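PT26-6P (Thermococcus sp., PDB 2WB7) is of unknown function but, as the product of an archaeal mobile genetic element, combines two immunoglobulin-like regions with a helical domain. Local coordinates at residues F39-Y42 against G43-G46; T111-Q114 against G115-A119; I147-E150 against L151-I155; V127-A130 against P131-L134. One frame throughout, in Å; residues are numbered along the deposited sequence.

Contact 1 of 4, residues F39-Y42 against G43-G46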
# COMPACT_ATOMS: atom_id res chain seq x y z
N PHE A 39 -7.61 -13.81 14.46
CA PHE A 39 -8.61 -13.18 15.29
C PHE A 39 -8.15 -12.99 16.73
O PHE A 39 -7.45 -13.82 17.29
CB PHE A 39 -9.91 -13.96 15.24
CG PHE A 39 -10.78 -13.59 14.08
CD1 PHE A 39 -11.42 -12.36 14.06
CD2 PHE A 39 -10.98 -14.47 13.03
CE1 PHE A 39 -12.23 -12.01 12.99
CE2 PHE A 39 -11.78 -14.13 11.96
CZ PHE A 39 -12.41 -12.90 11.94
N VAL A 40 -8.56 -11.89 17.32
CA VAL A 40 -8.22 -11.58 18.69
C VAL A 40 -9.48 -11.05 19.36
O VAL A 40 -10.30 -10.40 18.72
CB VAL A 40 -7.11 -10.51 18.74
CG1 VAL A 40 -6.99 -9.90 20.13
CG2 VAL A 40 -5.80 -11.14 18.32
N GLU A 41 -9.66 -11.34 20.64
CA GLU A 41 -10.80 -10.77 21.33
C GLU A 41 -10.59 -9.26 21.40
O GLU A 41 -9.49 -8.79 21.69
CB GLU A 41 -10.95 -11.36 22.72
CG GLU A 41 -12.41 -11.53 23.14
CD GLU A 41 -12.57 -11.66 24.65
OE1 GLU A 41 -13.63 -12.16 25.11
OE2 GLU A 41 -11.63 -11.26 25.36
N TYR A 42 -11.64 -8.52 21.08
CA TYR A 42 -11.60 -7.07 21.17
C TYR A 42 -12.21 -6.67 22.50
O TYR A 42 -11.95 -5.59 23.00
CB TYR A 42 -12.38 -6.43 20.03
CG TYR A 42 -11.60 -6.28 18.73
CD1 TYR A 42 -10.50 -7.10 18.46
CD2 TYR A 42 -11.97 -5.35 17.78
CE1 TYR A 42 -9.79 -6.97 17.26
CE2 TYR A 42 -11.27 -5.22 16.59
CZ TYR A 42 -10.18 -6.02 16.34
OH TYR A 42 -9.52 -5.87 15.15
N GLY A 43 -13.04 -7.55 23.05
CA GLY A 43 -13.60 -7.36 24.38
C GLY A 43 -14.82 -8.21 24.64
O GLY A 43 -15.26 -8.96 23.77
N ASN A 44 -15.39 -8.09 25.84
CA ASN A 44 -16.53 -8.92 26.24
C ASN A 44 -17.53 -8.22 27.16
O ASN A 44 -17.26 -7.14 27.69
CB ASN A 44 -16.04 -10.21 26.90
CG ASN A 44 -15.01 -9.97 27.96
OD1 ASN A 44 -15.26 -9.25 28.92
ND2 ASN A 44 -13.85 -10.57 27.79
N GLY A 45 -18.69 -8.83 27.34
CA GLY A 45 -19.70 -8.29 28.24
C GLY A 45 -19.26 -8.55 29.67
O GLY A 45 -18.30 -9.31 29.90
N GLY A 46 -19.91 -7.92 30.64
CA GLY A 46 -19.71 -8.31 32.03
C GLY A 46 -19.83 -9.83 32.10
O GLY A 46 -20.62 -10.42 31.35
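E41 meets the start of the following segment at G43, where the side-chain atom E41 CG is 3.9 Å from G43 O. G43 takes up a fully stretched backbone (phi 162°) in which any side chain would be jammed against the carbonyl oxygen of Y42, and this conformation by itself calls for glycine. Y42 and G43 both face I55 of strand 52-62, a classic beta bulge in the edge of the hairpin formed by strands 39-44 and 52-62. The aromatic ring of Y42 leads away from the glycines: it stacks with H220, and Y42 OH is hydrogen-bonded to P58 O.

At N44 the chain offers an amide to E41. With CG set between its own backbone N and carbonyl carbon (chi1 49°), N44 turns ND2 back toward the carboxylate, and the donor lies 3.1 Å from E41 OE1 along a nearly straight N-H line of 170°. The position of OE1 is less sure than the rest, so this bond is tentative. Amide and carboxylate planes are well twisted from each other, and an alanine in place of this glutamate would probably leave the N44 amide without this acceptor and free to turn. G45 is hydrogen-bonded through its backbone to I53.

Contact 2 of 4, residues T111-Q114 against G115-A119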
# COMPACT_ATOMS: atom_id res chain seq x y z
N THR A 111 -33.79 -14.60 13.20
CA THR A 111 -32.47 -15.19 13.04
C THR A 111 -32.29 -16.34 14.01
O THR A 111 -31.52 -17.26 13.77
CB THR A 111 -31.37 -14.15 13.34
OG1 THR A 111 -31.56 -12.99 12.52
CG2 THR A 111 -29.98 -14.74 13.09
N PHE A 112 -33.00 -16.26 15.13
CA PHE A 112 -32.74 -17.18 16.21
C PHE A 112 -33.80 -18.25 16.39
O PHE A 112 -34.93 -18.12 15.91
CB PHE A 112 -32.51 -16.41 17.50
CG PHE A 112 -31.41 -15.41 17.40
CD1 PHE A 112 -31.69 -14.06 17.34
CD2 PHE A 112 -30.10 -15.83 17.32
CE1 PHE A 112 -30.68 -13.13 17.22
CE2 PHE A 112 -29.07 -14.91 17.22
CZ PHE A 112 -29.36 -13.56 17.16
N ARG A 113 -33.41 -19.31 17.08
CA ARG A 113 -34.22 -20.49 17.32
C ARG A 113 -35.52 -20.18 18.06
O ARG A 113 -35.49 -19.62 19.16
CB ARG A 113 -33.39 -21.48 18.13
CG ARG A 113 -34.00 -22.82 18.33
CD ARG A 113 -32.88 -23.83 18.48
NE ARG A 113 -32.21 -24.05 17.19
CZ ARG A 113 -31.00 -24.58 17.04
NH1 ARG A 113 -30.29 -24.95 18.10
NH2 ARG A 113 -30.49 -24.74 15.82
N GLN A 114 -36.64 -20.54 17.45
CA GLN A 114 -37.97 -20.31 18.02
C GLN A 114 -38.08 -20.77 19.47
O GLN A 114 -38.64 -20.06 20.31
CB GLN A 114 -39.03 -21.06 17.20
CG GLN A 114 -38.89 -20.94 15.69
CD GLN A 114 -39.35 -19.59 15.20
OE1 GLN A 114 -39.03 -18.56 15.81
NE2 GLN A 114 -40.10 -19.57 14.10
N GLY A 115 -37.55 -21.96 19.74
CA GLY A 115 -37.66 -22.56 21.05
C GLY A 115 -36.74 -21.98 22.12
O GLY A 115 -36.82 -22.38 23.28
N GLY A 116 -35.88 -21.05 21.74
CA GLY A 116 -34.90 -20.54 22.70
C GLY A 116 -33.73 -21.49 22.86
O GLY A 116 -33.63 -22.49 22.14
N TYR A 117 -32.83 -21.19 23.80
CA TYR A 117 -31.56 -21.88 23.91
C TYR A 117 -31.30 -22.24 25.35
O TYR A 117 -31.65 -21.48 26.25
CB TYR A 117 -30.41 -20.97 23.45
CG TYR A 117 -30.49 -20.58 21.98
CD1 TYR A 117 -31.11 -19.41 21.59
CD2 TYR A 117 -29.96 -21.40 21.00
CE1 TYR A 117 -31.20 -19.06 20.27
CE2 TYR A 117 -30.04 -21.07 19.67
CZ TYR A 117 -30.66 -19.89 19.31
OH TYR A 117 -30.76 -19.54 17.99
N ILE A 118 -30.67 -23.38 25.58
CA ILE A 118 -30.11 -23.67 26.89
C ILE A 118 -28.76 -24.37 26.72
O ILE A 118 -28.59 -25.12 25.78
CB ILE A 118 -31.05 -24.54 27.74
CG1 ILE A 118 -30.47 -24.72 29.14
CG2 ILE A 118 -31.35 -25.87 27.05
CD1 ILE A 118 -31.50 -24.66 30.23
N ALA A 119 -27.82 -24.09 27.61
CA ALA A 119 -26.44 -24.60 27.49
C ALA A 119 -25.99 -24.71 26.03
O ALA A 119 -25.97 -25.79 25.45
CB ALA A 119 -26.30 -25.94 28.19
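R113 and Y117 are joined by a hydrogen bond in which the backbone N of R113 donates to Y117 OH at 2.8 Å, with an N-H...O angle of 169°. A second bond, G116 N to R113 O at 3.0 Å, closes a type I beta turn from R113 to G116. Q114 and G115 occupy the corners, and G116 then adopts a positive phi where a side chain would be jammed against the preceding carbonyl oxygen. The tyrosine ring thus returns to the base of the turn, its phenol oxygen gripping the peptide N that starts it.

Carbon contacts accompany this bond. R113 CB is 3.4 Å from Y117 CZ, and the two side chains cross at about a right angle, with guanidinium and ring planes 37° apart. The arginine CG is anti to the backbone N (chi1 -173°), which carries the chain along the Y117 side of the turn, bringing R113 CD within 4.1 Å of Y117 CE2. F112 CB approaches the edge of the Y117 ring, 4.1 Å from CE1, and Y117 OH in turn lies at the edge of the F112 ring.

The turn belongs to the loop between strands 104-108 and 120-129. F112 packs on I87 and V90 of strand 85-96, and the backbone of Y117 bonds to V85 at the start of that strand.

Contact 3 of 4, residues I147-E150 against L151-I155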
# COMPACT_ATOMS: atom_id res chain seq x y z
N ILE A 147 -7.87 16.05 -9.34
CA ILE A 147 -7.03 15.75 -8.18
C ILE A 147 -6.04 16.86 -7.96
O ILE A 147 -5.13 17.03 -8.75
CB ILE A 147 -6.23 14.46 -8.38
CG1 ILE A 147 -7.15 13.31 -8.82
CG2 ILE A 147 -5.47 14.11 -7.10
CD1 ILE A 147 -6.40 12.14 -9.36
N SER A 148 -6.21 17.61 -6.88
CA SER A 148 -5.36 18.73 -6.57
C SER A 148 -4.22 18.28 -5.68
O SER A 148 -4.24 17.17 -5.15
CB SER A 148 -6.16 19.78 -5.81
OG SER A 148 -6.65 19.27 -4.58
N ARG A 149 -3.23 19.14 -5.53
CA ARG A 149 -2.16 18.87 -4.61
C ARG A 149 -2.74 18.80 -3.19
O ARG A 149 -2.17 18.15 -2.30
CB ARG A 149 -1.12 19.99 -4.70
CG ARG A 149 0.10 19.76 -3.85
CD ARG A 149 0.90 18.56 -4.36
NE ARG A 149 1.95 18.17 -3.44
CZ ARG A 149 3.21 18.58 -3.54
NH1 ARG A 149 3.55 19.41 -4.53
NH2 ARG A 149 4.12 18.19 -2.66
N GLU A 150 -3.86 19.48 -2.98
CA GLU A 150 -4.49 19.54 -1.66
C GLU A 150 -4.98 18.16 -1.25
O GLU A 150 -4.57 17.62 -0.23
CB GLU A 150 -5.68 20.51 -1.67
CG GLU A 150 -5.30 22.00 -1.71
CD GLU A 150 -4.41 22.39 -2.92
OE1 GLU A 150 -3.24 22.81 -2.70
OE2 GLU A 150 -4.89 22.29 -4.09
N LEU A 151 -5.88 17.61 -2.06
CA LEU A 151 -6.38 16.26 -1.86
C LEU A 151 -5.22 15.28 -1.77
O LEU A 151 -5.18 14.38 -0.92
CB LEU A 151 -7.28 15.86 -3.03
CG LEU A 151 -7.73 14.40 -3.03
CD1 LEU A 151 -8.51 14.14 -1.76
CD2 LEU A 151 -8.58 14.08 -4.25
N TYR A 152 -4.27 15.48 -2.66
CA TYR A 152 -3.18 14.55 -2.83
C TYR A 152 -2.39 14.40 -1.54
O TYR A 152 -2.11 13.29 -1.11
CB TYR A 152 -2.26 15.02 -3.95
CG TYR A 152 -1.02 14.20 -4.03
CD1 TYR A 152 -0.96 13.09 -4.87
CD2 TYR A 152 0.09 14.50 -3.24
CE1 TYR A 152 0.18 12.31 -4.93
CE2 TYR A 152 1.23 13.72 -3.29
CZ TYR A 152 1.27 12.64 -4.13
OH TYR A 152 2.40 11.88 -4.17
N ASP A 153 -2.03 15.53 -0.94
CA ASP A 153 -1.30 15.53 0.32
C ASP A 153 -2.19 14.91 1.37
O ASP A 153 -1.75 14.15 2.23
CB ASP A 153 -0.99 16.95 0.78
CG ASP A 153 -0.08 17.70 -0.18
OD1 ASP A 153 0.77 17.04 -0.82
OD2 ASP A 153 -0.21 18.95 -0.27
N LYS A 154 -3.47 15.26 1.30
CA LYS A 154 -4.42 14.83 2.30
C LYS A 154 -4.47 13.32 2.37
O LYS A 154 -4.58 12.73 3.45
CB LYS A 154 -5.80 15.39 1.96
CG LYS A 154 -6.73 15.39 3.12
CD LYS A 154 -8.05 16.01 2.75
CE LYS A 154 -9.00 15.99 3.95
NZ LYS A 154 -10.34 16.49 3.52
N ILE A 155 -4.36 12.68 1.21
CA ILE A 155 -4.38 11.22 1.16
C ILE A 155 -3.34 10.61 2.09
O ILE A 155 -3.64 9.69 2.84
CB ILE A 155 -4.17 10.71 -0.26
CG1 ILE A 155 -5.39 11.06 -1.12
CG2 ILE A 155 -3.94 9.22 -0.25
CD1 ILE A 155 -5.19 10.91 -2.58
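The guanidinium of R149 meets D153 at its edge, where NE donates to OD1 at 3.1 Å in a salt bridge. The carboxylate oxygen is approached on its syn side, from somewhat outside the carboxylate plane, and the two flat groups are turned 67° against each other. That same OD1 lies in plane at the edge of the Y152 ring, whose CD2 comes obliquely to 4.1 Å from R149 NE. The arginine reaches this place because CG lies trans to the main-chain nitrogen (chi1 -176°) and the chain bends at chi2; beyond NE, NH1 is hydrogen-bonded to G317 O and G501 O. Y152 OH is likewise bound outside, to E378 OE1.

Beneath the side chains run the backbone bonds of the first turns. Y152 N donates to S148 O, D153 N to R149 O, and K154 N to E150 O, each at 3.0 Å. S148 OG also accepts from L151 N at 3.1 Å in a straight bond of 171°, satisfying a peptide N-H that has no preceding helical carbonyl to use. Just before the cap, I147 CG2 touches L151 CD2 at 4.2 Å, an apolar contact beside V309 and L311.

The arrangement is a serine N-cap followed by an i to i+4 salt bridge on the opening turn of helix 149-157, with its arginine reaching the second immunoglobulin-like region and the helical domain.

Contact 4 of 4, residues V127-A130 against P131-L134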
# COMPACT_ATOMS: atom_id res chain seq x y z
N VAL A 127 -19.42 -7.48 9.28
CA VAL A 127 -18.31 -6.71 8.75
C VAL A 127 -18.45 -5.30 9.28
O VAL A 127 -19.55 -4.76 9.30
CB VAL A 127 -18.38 -6.64 7.22
CG1 VAL A 127 -17.13 -5.97 6.67
CG2 VAL A 127 -18.57 -8.04 6.64
N MSE A 128 -17.35 -4.71 9.71
CA MSE A 128 -17.39 -3.34 10.24
C MSE A 128 -16.33 -2.42 9.62
O MSE A 128 -15.50 -2.83 8.80
CB MSE A 128 -17.28 -3.36 11.77
CG MSE A 128 -18.46 -4.04 12.48
SE MSE A 128 -20.12 -2.98 12.65
CE MSE A 128 -21.37 -4.36 12.13
N LYS A 129 -16.35 -1.15 10.03
CA LYS A 129 -15.40 -0.18 9.53
C LYS A 129 -15.40 1.09 10.38
O LYS A 129 -16.46 1.62 10.74
CB LYS A 129 -15.74 0.15 8.08
CG LYS A 129 -14.73 1.06 7.40
CD LYS A 129 -15.25 1.59 6.07
CE LYS A 129 -14.26 2.59 5.49
NZ LYS A 129 -14.86 3.42 4.42
N ALA A 130 -14.20 1.58 10.70
CA ALA A 130 -14.05 2.82 11.45
C ALA A 130 -14.50 4.05 10.66
O ALA A 130 -14.85 3.95 9.47
CB ALA A 130 -12.60 2.98 11.87
N PRO A 131 -14.52 5.23 11.31
CA PRO A 131 -14.80 6.48 10.59
C PRO A 131 -13.79 6.73 9.45
O PRO A 131 -12.59 6.46 9.60
CB PRO A 131 -14.66 7.56 11.68
CG PRO A 131 -14.92 6.84 12.95
CD PRO A 131 -14.33 5.47 12.75
N ASP A 132 -14.28 7.24 8.33
CA ASP A 132 -13.48 7.40 7.13
C ASP A 132 -13.72 8.76 6.47
O ASP A 132 -14.63 8.90 5.65
CB ASP A 132 -13.84 6.28 6.15
CG ASP A 132 -12.84 6.13 5.02
OD1 ASP A 132 -12.03 7.05 4.79
OD2 ASP A 132 -12.86 5.08 4.37
N PRO A 133 -12.87 9.74 6.78
CA PRO A 133 -12.96 11.11 6.31
C PRO A 133 -12.74 11.29 4.80
O PRO A 133 -13.40 12.12 4.18
CB PRO A 133 -11.86 11.83 7.08
CG PRO A 133 -11.35 10.87 8.09
CD PRO A 133 -11.66 9.52 7.59
N LEU A 134 -11.83 10.51 4.22
CA LEU A 134 -11.45 10.66 2.81
C LEU A 134 -12.37 9.97 1.77
O LEU A 134 -12.36 10.33 0.58
CB LEU A 134 -10.00 10.21 2.61
CG LEU A 134 -8.99 11.13 3.28
CD1 LEU A 134 -7.58 10.84 2.80
CD2 LEU A 134 -9.38 12.58 2.99
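The end of strand 120-129 is tied to the loop that follows it by a local salt bridge between K129 and D132, spanning the A130-P131 peptide. K129 NZ donates to D132 OD2 at 2.6 Å, meeting the lone pair that points away from the other carboxylate oxygen. Behind the ammonium the two side chains cross obliquely, K129 CE coming 3.8 Å from D132 CB. K129 is extended throughout, its CG opposite the backbone N (chi1 -175°), which gives the chain its full length to reach past A130 and P131.

Both charged groups have further partners on strand 370-379: NZ is also hydrogen-bonded to P372 O, and D132 OD1 to W374 NE1. A methionine in place of this lysine would probably leave the D132 carboxylate without its countercharge and P372 O without this donor.

The contact sits where the first immunoglobulin-like region borders the second. A130 and P131 pack on F163 of strand 163-178, L134 leans on W374 at the opening of helix 135-144, and M128 pairs through its backbone with F67 of strand 66-75.

All four contacts lie in series along the chain; none nests within or crosses another. From the N terminus, contact 1 bulges strand 39-44 at the edge of its hairpin. Contact 2 then rounds the loop from strand 104-108 to strand 120-129, and contact 4 follows at the far end of that strand, its centre about 33 Å from that of contact 2. Contacts 1 and 4 reach the same mixed sheet, their nearest atoms about 8 Å apart. Contact 3 comes last, opening helix 149-157, and touches contact 4 directly: L134 CD2 packs 3.6 Å from K154 CE, joining the loop before helix 135-144 to the next helix.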